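Pectinesterase A (Erwinia chrysanthemi, PDB 2NTP) hydrolyses the methyl esters of pectin, releasing methanol, and probably starts the maceration and soft-rotting of plant tissue. Local coordinates at residues A[109-112]-A[113-117]; A[210-213]-A[214-218]; A[312-315]-A[316-319]. All blocks are in the same frame, centred on the assembly; numbering follows the deposited sequence.

All three contacts are local turns or caps in segments that leave the core strands of a right-handed parallel beta-helix, and along the chain they follow in series, neither nesting nor crossing. Contact 1 comes first, after strand 103-107, where 109-117 starts and completes the short helix 111-116 beside the substrate cleft. Contact 2 lies about 33 Å away, centre to centre, across the chain's centre; its turn at 213-216 closes the loop between strands 205-210 and 220-223, bound by Arg300 of strand 300-304, while Thr212 binds Gln264 of strand 264-268. Contact 3, a turn at 314-317, folds the chain back toward strand 300-304 before helix 322-325.

Contact 1: A[109-112]-A[113-117]; sequences FDFP and ANQAK
Asp110 caps helix 111-116, a short helix carried on a loop of the parallel beta-helix. Its OD1 accepts from Ala113 N at 3.1 Å, the amide arriving from above the carboxylate plane, and Asp suits this N-cap because its short acidic side chain can fold back onto an amide of the first turn. The backbone O of the same residue takes Asn114 N at 2.9 Å, and Phe111 O takes Gln115 N at 3.0 Å. Pro112, with no N-H to offer, fits the first turn, where amides lack helical acceptors. Ala113 CB is pressed close to the capping carboxylate, a tight 3.3 Å from Asp110 CG.

The aromatic packing lies beyond these bonds. Phe109 brings its CZ to Asn114 CB at 3.7 Å, while the Asn114 amide donates to Ile125 O and to Gln115 OE1. Phe111 also touches the substrate-binding Arg195, which places the helix beside the cleft. Gln115 bends at chi2 (-62°), laying its amide nearly parallel to the Phe111 ring, planes 17° apart, while NE2 reaches Asp197. One bond before that amide, Gln115 CG makes a CH-pi contact over the ring face, 3.7 Å from the Phe111 centroid.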
ATOM      1  N   PHE A 109       7.104   9.800  -8.252  1.00  8.05           N
ATOM      2  CA  PHE A 109       8.077   9.207  -9.166  1.00  8.33           C
ATOM      3  C   PHE A 109       7.368   8.880 -10.471  1.00  8.27           C
ATOM      4  O   PHE A 109       6.372   8.140 -10.498  1.00  8.31           O
ATOM      5  CB  PHE A 109       8.747   7.961  -8.580  1.00  8.14           C
ATOM      6  CG  PHE A 109       9.638   7.237  -9.555  1.00  8.39           C
ATOM      7  CD1 PHE A 109      10.794   7.841 -10.042  1.00  8.85           C
ATOM      8  CD2 PHE A 109       9.319   5.950  -9.985  1.00  8.34           C
ATOM      9  CE1 PHE A 109      11.620   7.176 -10.942  1.00  9.07           C
ATOM     10  CE2 PHE A 109      10.138   5.274 -10.892  1.00  9.00           C
ATOM     11  CZ  PHE A 109      11.294   5.894 -11.368  1.00  8.52           C
ATOM     12  N   ASP A 110       7.875   9.459 -11.553  1.00  8.70           N
ATOM     13  CA  ASP A 110       7.244   9.306 -12.851  1.00  9.01           C
ATOM     14  C   ASP A 110       7.705   8.002 -13.489  1.00  8.88           C
ATOM     15  O   ASP A 110       8.572   7.990 -14.362  1.00  8.63           O
ATOM     16  CB  ASP A 110       7.570  10.509 -13.741  1.00  9.54           C
ATOM     17  CG  ASP A 110       6.643  10.630 -14.941  1.00 10.62           C
ATOM     18  OD1 ASP A 110       6.056   9.617 -15.383  1.00 10.91           O
ATOM     19  OD2 ASP A 110       6.518  11.764 -15.459  1.00 12.97           O
ATOM     20  N   PHE A 111       7.120   6.899 -13.034  1.00  8.57           N
ATOM     21  CA  PHE A 111       7.452   5.589 -13.581  1.00  8.65           C
ATOM     22  C   PHE A 111       7.374   5.523 -15.115  1.00  8.64           C
ATOM     23  O   PHE A 111       8.321   5.065 -15.748  1.00  8.90           O
ATOM     24  CB  PHE A 111       6.597   4.497 -12.932  1.00  8.74           C
ATOM     25  CG  PHE A 111       6.840   3.128 -13.488  1.00  8.22           C
ATOM     26  CD1 PHE A 111       7.871   2.337 -12.996  1.00  8.81           C
ATOM     27  CD2 PHE A 111       6.032   2.624 -14.505  1.00  9.02           C
ATOM     28  CE1 PHE A 111       8.095   1.062 -13.513  1.00  9.29           C
ATOM     29  CE2 PHE A 111       6.248   1.355 -15.023  1.00  9.42           C
ATOM     30  CZ  PHE A 111       7.290   0.573 -14.532  1.00  9.51           C
ATOM     31  N   PRO A 112       6.248   5.964 -15.722  1.00  8.86           N
ATOM     32  CA  PRO A 112       6.191   5.863 -17.189  1.00  8.80           C
ATOM     33  C   PRO A 112       7.276   6.668 -17.912  1.00  8.89           C
ATOM     34  O   PRO A 112       7.829   6.187 -18.901  1.00  8.84           O
ATOM     35  CB  PRO A 112       4.801   6.409 -17.526  1.00  8.98           C
ATOM     36  CG  PRO A 112       3.993   6.175 -16.267  1.00  9.11           C
ATOM     37  CD  PRO A 112       4.981   6.493 -15.176  1.00  9.01           C
ATOM     38  N   ALA A 113       7.577   7.870 -17.428  1.00  8.83           N
ATOM     39  CA  ALA A 113       8.631   8.682 -18.047  1.00  9.23           C
ATOM     40  C   ALA A 113       9.985   8.002 -17.887  1.00  9.52           C
ATOM     41  O   ALA A 113      10.804   8.018 -18.808  1.00  9.81           O
ATOM     42  CB  ALA A 113       8.654  10.090 -17.469  1.00  9.32           C
ATOM     43  N   ASN A 114      10.209   7.394 -16.723  1.00  9.50           N
ATOM     44  CA  ASN A 114      11.424   6.621 -16.482  1.00  9.53           C
ATOM     45  C   ASN A 114      11.588   5.476 -17.482  1.00  9.55           C
ATOM     46  O   ASN A 114      12.659   5.302 -18.056  1.00  9.44           O
ATOM     47  CB  ASN A 114      11.455   6.053 -15.067  1.00  9.89           C
ATOM     48  CG  ASN A 114      12.783   5.393 -14.741  1.00  9.82           C
ATOM     49  OD1 ASN A 114      13.772   6.074 -14.479  1.00 11.38           O
ATOM     50  ND2 ASN A 114      12.813   4.063 -14.760  1.00 10.17           N
ATOM     51  N   GLN A 115      10.523   4.701 -17.678  1.00  9.40           N
ATOM     52  CA  GLN A 115      10.555   3.558 -18.593  1.00 10.04           C
ATOM     53  C   GLN A 115      10.748   3.971 -20.045  1.00 10.25           C
ATOM     54  O   GLN A 115      11.326   3.217 -20.828  1.00 10.59           O
ATOM     55  CB  GLN A 115       9.286   2.710 -18.451  1.00 10.08           C
ATOM     56  CG  GLN A 115       9.102   2.145 -17.056  1.00 10.90           C
ATOM     57  CD  GLN A 115      10.229   1.221 -16.646  1.00 12.36           C
ATOM     58  OE1 GLN A 115      11.197   1.647 -16.015  1.00 13.22           O
ATOM     59  NE2 GLN A 115      10.118  -0.049 -17.017  1.00 14.04           N
ATOM     60  N   ALA A 116      10.263   5.165 -20.395  1.00 10.03           N
ATOM     61  CA  ALA A 116      10.372   5.690 -21.758  1.00 10.25           C
ATOM     62  C   ALA A 116      11.783   6.180 -22.089  1.00 10.17           C
ATOM     63  O   ALA A 116      12.115   6.405 -23.260  1.00 10.38           O
ATOM     64  CB  ALA A 116       9.355   6.801 -21.985  1.00 10.23           C
ATOM     65  N   LYS A 117      12.609   6.357 -21.062  1.00 10.26           N
ATOM     66  CA  LYS A 117      13.992   6.794 -21.270  1.00 10.31           C
ATOM     67  C   LYS A 117      14.770   5.745 -22.058  1.00 10.32           C
ATOM     68  O   LYS A 117      14.498   4.547 -21.962  1.00 10.24           O
ATOM     69  CB  LYS A 117      14.690   7.082 -19.941  1.00 10.43           C
ATOM     70  CG  LYS A 117      14.163   8.323 -19.221  1.00 10.28           C
ATOM     71  CD  LYS A 117      14.939   8.606 -17.939  1.00 10.34           C
ATOM     72  CE  LYS A 117      14.555   9.964 -17.379  1.00 10.54           C
ATOM     73  NZ  LYS A 117      15.218  10.257 -16.073  1.00 10.80           N
TER

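Contact 2: A[210-213]-A[214-218]; sequences PSTN and INQKY
Asn213 and Gln216 close a type I beta turn in the loop that joins strands 205-210 and 220-223 of the parallel beta-helix. The turn is shut by Gln216 N donating to Asn213 O at 2.9 Å. The Asn213 side chain adds a second clasp: its OD1 accepts Asn215 N, also at 2.9 Å, with the donor standing above the amide plane. This is an Asx turn laid over the start of the beta turn, and asparagine suits it because its carbonyl sits just far enough from the backbone to reach the amide two residues on. Its CG, anti to the backbone N (chi1 -179°), lies beside the carbonyl carbon, which brings OD1 to the amide of Asn215.

The inner side of the loop is the tightly packed one. Buried Thr212 points its CG2 at the Gln216 side chain, which crosses it at about a right angle, and the methyl comes to 3.5 Å from Gln216 NE2. Threonine serves two neighbours here, since its OG1 accepts from Gln264 N on strand 264-268. The long, extended Gln216 spans the loop, its NE2 donating to Asp180 O as well as to Tyr218 O. Arg300, from strand 300-304, donates to Asn213 O through NH2 and to Gln216 O through NH1.

On the outer side the packing is looser. Ile214 and Asn215 occupy the exposed corner of the turn, where Ile214 lays its side chain against Arg300. Beyond its N-H bond, Asn215 adds little but its CB, 3.3 Å from Asn213 OD1.

A water also links the two halves: it accepts from Asn213 N at 3.0 Å and lies 2.8 Å from Gln216 OE1, to which it can donate.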
ATOM      1  N   PRO A 210       1.659 -10.246  -0.829  1.00  5.94           N
ATOM      2  CA  PRO A 210       1.746 -10.456   0.616  1.00  6.13           C
ATOM      3  C   PRO A 210       2.968 -11.284   0.999  1.00  6.48           C
ATOM      4  O   PRO A 210       3.352 -12.207   0.268  1.00  6.40           O
ATOM      5  CB  PRO A 210       0.460 -11.220   0.930  1.00  6.36           C
ATOM      6  CG  PRO A 210       0.185 -11.994  -0.319  1.00  6.14           C
ATOM      7  CD  PRO A 210       0.603 -11.078  -1.442  1.00  6.19           C
ATOM      8  N   SER A 211       3.575 -10.925   2.129  1.00  6.58           N
ATOM      9  CA  SER A 211       4.717 -11.653   2.687  1.00  6.84           C
ATOM     10  C   SER A 211       4.387 -12.169   4.086  1.00  7.19           C
ATOM     11  O   SER A 211       5.284 -12.431   4.898  1.00  7.62           O
ATOM     12  CB  SER A 211       5.933 -10.741   2.740  1.00  7.01           C
ATOM     13  OG  SER A 211       5.616  -9.535   3.416  1.00  6.89           O
ATOM     14  N   THR A 212       3.091 -12.326   4.340  1.00  7.56           N
ATOM     15  CA  THR A 212       2.554 -12.711   5.641  1.00  7.55           C
ATOM     16  C   THR A 212       3.262 -13.964   6.159  1.00  8.06           C
ATOM     17  O   THR A 212       3.310 -14.970   5.457  1.00  7.71           O
ATOM     18  CB  THR A 212       1.043 -13.042   5.531  1.00  7.67           C
ATOM     19  OG1 THR A 212       0.425 -12.222   4.527  1.00  6.84           O
ATOM     20  CG2 THR A 212       0.337 -12.846   6.874  1.00  8.22           C
ATOM     21  N   ASN A 213       3.810 -13.897   7.371  1.00  8.81           N
ATOM     22  CA  ASN A 213       4.398 -15.089   7.989  1.00  9.92           C
ATOM     23  C   ASN A 213       3.341 -16.183   8.140  1.00 10.25           C
ATOM     24  O   ASN A 213       2.189 -15.898   8.461  1.00  9.99           O
ATOM     25  CB  ASN A 213       5.011 -14.760   9.350  1.00 10.36           C
ATOM     26  CG  ASN A 213       5.652 -15.974  10.009  1.00 11.01           C
ATOM     27  OD1 ASN A 213       5.047 -16.611  10.874  1.00 12.71           O
ATOM     28  ND2 ASN A 213       6.867 -16.313   9.589  1.00 12.70           N
ATOM     29  N   ILE A 214       3.743 -17.433   7.916  1.00 10.83           N
ATOM     30  CA  ILE A 214       2.811 -18.564   7.949  1.00 11.83           C
ATOM     31  C   ILE A 214       2.039 -18.690   9.276  1.00 12.42           C
ATOM     32  O   ILE A 214       0.899 -19.155   9.286  1.00 12.94           O
ATOM     33  CB  ILE A 214       3.523 -19.905   7.575  1.00 11.91           C
ATOM     34  CG1 ILE A 214       2.511 -21.045   7.367  1.00 12.15           C
ATOM     35  CG2 ILE A 214       4.601 -20.264   8.603  1.00 12.66           C
ATOM     36  CD1 ILE A 214       1.465 -20.778   6.263  1.00 13.04           C
ATOM     37  N   ASN A 215       2.650 -18.240  10.371  1.00 13.01           N
ATOM     38  CA  ASN A 215       2.035 -18.323  11.702  1.00 13.79           C
ATOM     39  C   ASN A 215       1.111 -17.154  12.040  1.00 13.57           C
ATOM     40  O   ASN A 215       0.444 -17.162  13.077  1.00 13.89           O
ATOM     41  CB  ASN A 215       3.110 -18.475  12.783  1.00 14.59           C
ATOM     42  CG  ASN A 215       3.885 -19.770  12.658  1.00 16.78           C
ATOM     43  OD1 ASN A 215       3.309 -20.836  12.445  1.00 19.62           O
ATOM     44  ND2 ASN A 215       5.204 -19.681  12.793  1.00 19.99           N
ATOM     45  N   GLN A 216       1.082 -16.153  11.162  1.00 12.85           N
ATOM     46  CA  GLN A 216       0.201 -15.005  11.313  1.00 12.44           C
ATOM     47  C   GLN A 216      -1.141 -15.305  10.659  1.00 12.17           C
ATOM     48  O   GLN A 216      -1.196 -15.700   9.492  1.00 12.04           O
ATOM     49  CB  GLN A 216       0.838 -13.759  10.696  1.00 12.29           C
ATOM     50  CG  GLN A 216       0.028 -12.488  10.876  1.00 11.95           C
ATOM     51  CD  GLN A 216       0.791 -11.262  10.433  1.00 11.98           C
ATOM     52  OE1 GLN A 216       1.880 -10.984  10.935  1.00 12.25           O
ATOM     53  NE2 GLN A 216       0.222 -10.513   9.490  1.00 10.02           N
ATOM     54  N   LYS A 217      -2.218 -15.112  11.419  1.00 11.97           N
ATOM     55  CA  LYS A 217      -3.559 -15.512  10.999  1.00 11.92           C
ATOM     56  C   LYS A 217      -4.078 -14.740   9.786  1.00 11.18           C
ATOM     57  O   LYS A 217      -4.639 -15.338   8.862  1.00 10.73           O
ATOM     58  CB  LYS A 217      -4.540 -15.391  12.175  1.00 12.44           C
ATOM     59  CG  LYS A 217      -5.900 -16.043  11.954  1.00 15.68           C
ATOM     60  CD  LYS A 217      -5.867 -17.555  12.149  1.00 20.01           C
ATOM     61  CE  LYS A 217      -7.261 -18.123  12.423  1.00 21.65           C
ATOM     62  NZ  LYS A 217      -8.269 -17.771  11.375  1.00 23.25           N
ATOM     63  N   TYR A 218      -3.888 -13.422   9.789  1.00 10.40           N
ATOM     64  CA  TYR A 218      -4.411 -12.583   8.710  1.00  9.78           C
ATOM     65  C   TYR A 218      -3.341 -11.729   8.048  1.00  9.22           C
ATOM     66  O   TYR A 218      -2.485 -11.153   8.721  1.00  9.24           O
ATOM     67  CB  TYR A 218      -5.534 -11.682   9.229  1.00 10.07           C
ATOM     68  CG  TYR A 218      -6.687 -12.448   9.838  1.00 10.24           C
ATOM     69  CD1 TYR A 218      -7.630 -13.085   9.029  1.00 10.38           C
ATOM     70  CD2 TYR A 218      -6.829 -12.541  11.217  1.00 11.11           C
ATOM     71  CE1 TYR A 218      -8.692 -13.803   9.585  1.00 10.96           C
ATOM     72  CE2 TYR A 218      -7.893 -13.255  11.788  1.00 10.76           C
ATOM     73  CZ  TYR A 218      -8.814 -13.881  10.965  1.00 11.58           C
ATOM     74  OH  TYR A 218      -9.864 -14.584  11.518  1.00 12.38           O
TER
HETATM   75  O   HOH W   1       3.911 -11.433   9.039  1.00 13.43           O

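Contact 3: A[312-315]-A[316-319]; sequences TVSK and DRRQ
Asp316 faces Ser314 and Lys315 in a type I beta turn that runs from Ser314 to Arg317. Asp316 N makes a weak bond to Ser314 OG at 3.4 Å; the serine hydroxyl, placed between its own backbone N and carbonyl carbon (chi1 69°), is turned toward that amide. The carboxylate lies beside the aliphatic start of Lys315, with OD2 3.5 Å from Lys315 CG, and both residues suit the exposed corner because their charged ends can stay in water.

Arg317 closes the turn, its N donating to Ser314 O at 2.9 Å. Its long side chain, bent at chi3 (76°), folds back along Thr312, whose carbonyl O lies 3.3 Å above one face of the guanidinium, toward its rim. Arginine suits this buried place because its N-H groups have several acceptors: NE forms a salt bridge with Glu303, and NH2 donates to Gly310 O.

Arg318 turns away from 312-315 and sends its NH2 to Ser299 O. Gln319 comes back toward 312-315: CG packs on Val313 CG1 at 3.8 Å, and NE2 donates to Arg317 O at 2.9 Å. A water donates to Thr312 O and accepts weakly from Gln319 NE2.

The largely exposed loop follows strand 300-304 and precedes helix 322-325 in the chain; Arg318, just after the turn, rests on Phe301 and Phe302 of that strand, and Gln319 on its Glu303.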
ATOM      1  N   THR A 312     -13.967 -15.016 -12.350  1.00 18.25           N
ATOM      2  CA  THR A 312     -14.144 -16.412 -12.747  1.00 19.53           C
ATOM      3  C   THR A 312     -13.823 -17.368 -11.597  1.00 20.07           C
ATOM      4  O   THR A 312     -12.957 -17.085 -10.760  1.00 20.20           O
ATOM      5  CB  THR A 312     -13.294 -16.749 -13.967  1.00 19.58           C
ATOM      6  OG1 THR A 312     -11.940 -16.369 -13.712  1.00 21.33           O
ATOM      7  CG2 THR A 312     -13.791 -15.987 -15.179  1.00 19.71           C
ATOM      8  N   VAL A 313     -14.547 -18.487 -11.554  1.00 20.71           N
ATOM      9  CA  VAL A 313     -14.333 -19.534 -10.556  1.00 21.33           C
ATOM     10  C   VAL A 313     -13.767 -20.765 -11.259  1.00 21.68           C
ATOM     11  O   VAL A 313     -14.371 -21.290 -12.200  1.00 21.92           O
ATOM     12  CB  VAL A 313     -15.642 -19.892  -9.781  1.00 21.44           C
ATOM     13  CG1 VAL A 313     -15.407 -21.050  -8.801  1.00 21.63           C
ATOM     14  CG2 VAL A 313     -16.185 -18.674  -9.039  1.00 21.57           C
ATOM     15  N   SER A 314     -12.592 -21.200 -10.808  1.00 21.84           N
ATOM     16  CA  SER A 314     -11.918 -22.376 -11.354  1.00 22.00           C
ATOM     17  C   SER A 314     -11.015 -22.983 -10.288  1.00 21.99           C
ATOM     18  O   SER A 314     -10.865 -22.414  -9.207  1.00 21.91           O
ATOM     19  CB  SER A 314     -11.090 -21.994 -12.584  1.00 22.10           C
ATOM     20  OG  SER A 314      -9.973 -21.199 -12.222  1.00 22.39           O
ATOM     21  N   LYS A 315     -10.411 -24.132 -10.598  1.00 21.87           N
ATOM     22  CA  LYS A 315      -9.485 -24.795  -9.677  1.00 22.10           C
ATOM     23  C   LYS A 315      -8.252 -23.946  -9.347  1.00 21.41           C
ATOM     24  O   LYS A 315      -7.624 -24.143  -8.309  1.00 21.66           O
ATOM     25  CB  LYS A 315      -9.077 -26.181 -10.199  1.00 22.14           C
ATOM     26  CG  LYS A 315      -8.536 -26.214 -11.624  1.00 22.97           C
ATOM     27  CD  LYS A 315      -8.534 -27.639 -12.191  1.00 23.62           C
ATOM     28  CE  LYS A 315      -9.948 -28.126 -12.520  1.00 25.91           C
ATOM     29  NZ  LYS A 315      -9.967 -29.537 -13.016  1.00 27.47           N
ATOM     30  N   ASP A 316      -7.927 -22.998 -10.226  1.00 20.72           N
ATOM     31  CA  ASP A 316      -6.796 -22.088 -10.025  1.00 19.93           C
ATOM     32  C   ASP A 316      -7.169 -20.883  -9.152  1.00 18.70           C
ATOM     33  O   ASP A 316      -6.308 -20.074  -8.789  1.00 18.28           O
ATOM     34  CB  ASP A 316      -6.258 -21.600 -11.375  1.00 20.65           C
ATOM     35  CG  ASP A 316      -6.078 -22.727 -12.380  1.00 22.62           C
ATOM     36  OD1 ASP A 316      -4.917 -23.084 -12.674  1.00 25.13           O
ATOM     37  OD2 ASP A 316      -7.100 -23.258 -12.875  1.00 25.46           O
ATOM     38  N   ARG A 317      -8.452 -20.766  -8.828  1.00 17.07           N
ATOM     39  CA  ARG A 317      -8.942 -19.681  -7.982  1.00 15.83           C
ATOM     40  C   ARG A 317      -9.814 -20.232  -6.862  1.00 15.27           C
ATOM     41  O   ARG A 317     -11.034 -20.346  -6.998  1.00 14.92           O
ATOM     42  CB  ARG A 317      -9.669 -18.624  -8.820  1.00 15.74           C
ATOM     43  CG  ARG A 317      -8.706 -17.760  -9.631  1.00 15.13           C
ATOM     44  CD  ARG A 317      -9.416 -16.870 -10.627  1.00 13.80           C
ATOM     45  NE  ARG A 317     -10.044 -15.709  -9.997  1.00 11.57           N
ATOM     46  CZ  ARG A 317     -10.470 -14.639 -10.662  1.00 10.68           C
ATOM     47  NH1 ARG A 317     -10.312 -14.567 -11.979  1.00 10.85           N
ATOM     48  NH2 ARG A 317     -11.039 -13.627 -10.012  1.00  9.19           N
ATOM     49  N   ARG A 318      -9.157 -20.584  -5.759  1.00 14.58           N
ATOM     50  CA  ARG A 318      -9.826 -21.221  -4.630  1.00 14.54           C
ATOM     51  C   ARG A 318     -10.852 -20.309  -3.975  1.00 14.16           C
ATOM     52  O   ARG A 318     -10.651 -19.094  -3.866  1.00 13.43           O
ATOM     53  CB  ARG A 318      -8.814 -21.717  -3.593  1.00 14.80           C
ATOM     54  CG  ARG A 318      -7.873 -22.801  -4.111  1.00 16.44           C
ATOM     55  CD  ARG A 318      -6.425 -22.331  -4.110  1.00 20.21           C
ATOM     56  NE  ARG A 318      -5.825 -22.499  -2.795  1.00 21.46           N
ATOM     57  CZ  ARG A 318      -4.705 -21.918  -2.371  1.00 21.33           C
ATOM     58  NH1 ARG A 318      -4.017 -21.088  -3.150  1.00 20.78           N
ATOM     59  NH2 ARG A 318      -4.278 -22.170  -1.144  1.00 22.19           N
ATOM     60  N   GLN A 319     -11.948 -20.920  -3.541  1.00 13.80           N
ATOM     61  CA  GLN A 319     -13.075 -20.201  -2.976  1.00 13.76           C
ATOM     62  C   GLN A 319     -13.287 -20.592  -1.525  1.00 13.95           C
ATOM     63  O   GLN A 319     -13.144 -21.761  -1.156  1.00 14.00           O
ATOM     64  CB  GLN A 319     -14.346 -20.498  -3.776  1.00 13.76           C
ATOM     65  CG  GLN A 319     -14.229 -20.235  -5.277  1.00 13.64           C
ATOM     66  CD  GLN A 319     -14.108 -18.759  -5.619  1.00 13.72           C
ATOM     67  OE1 GLN A 319     -14.838 -17.922  -5.083  1.00 13.63           O
ATOM     68  NE2 GLN A 319     -13.182 -18.433  -6.518  1.00 13.00           N
TER
HETATM   69  O   HOH W   2     -13.536 -15.683  -8.349  1.00 16.26           O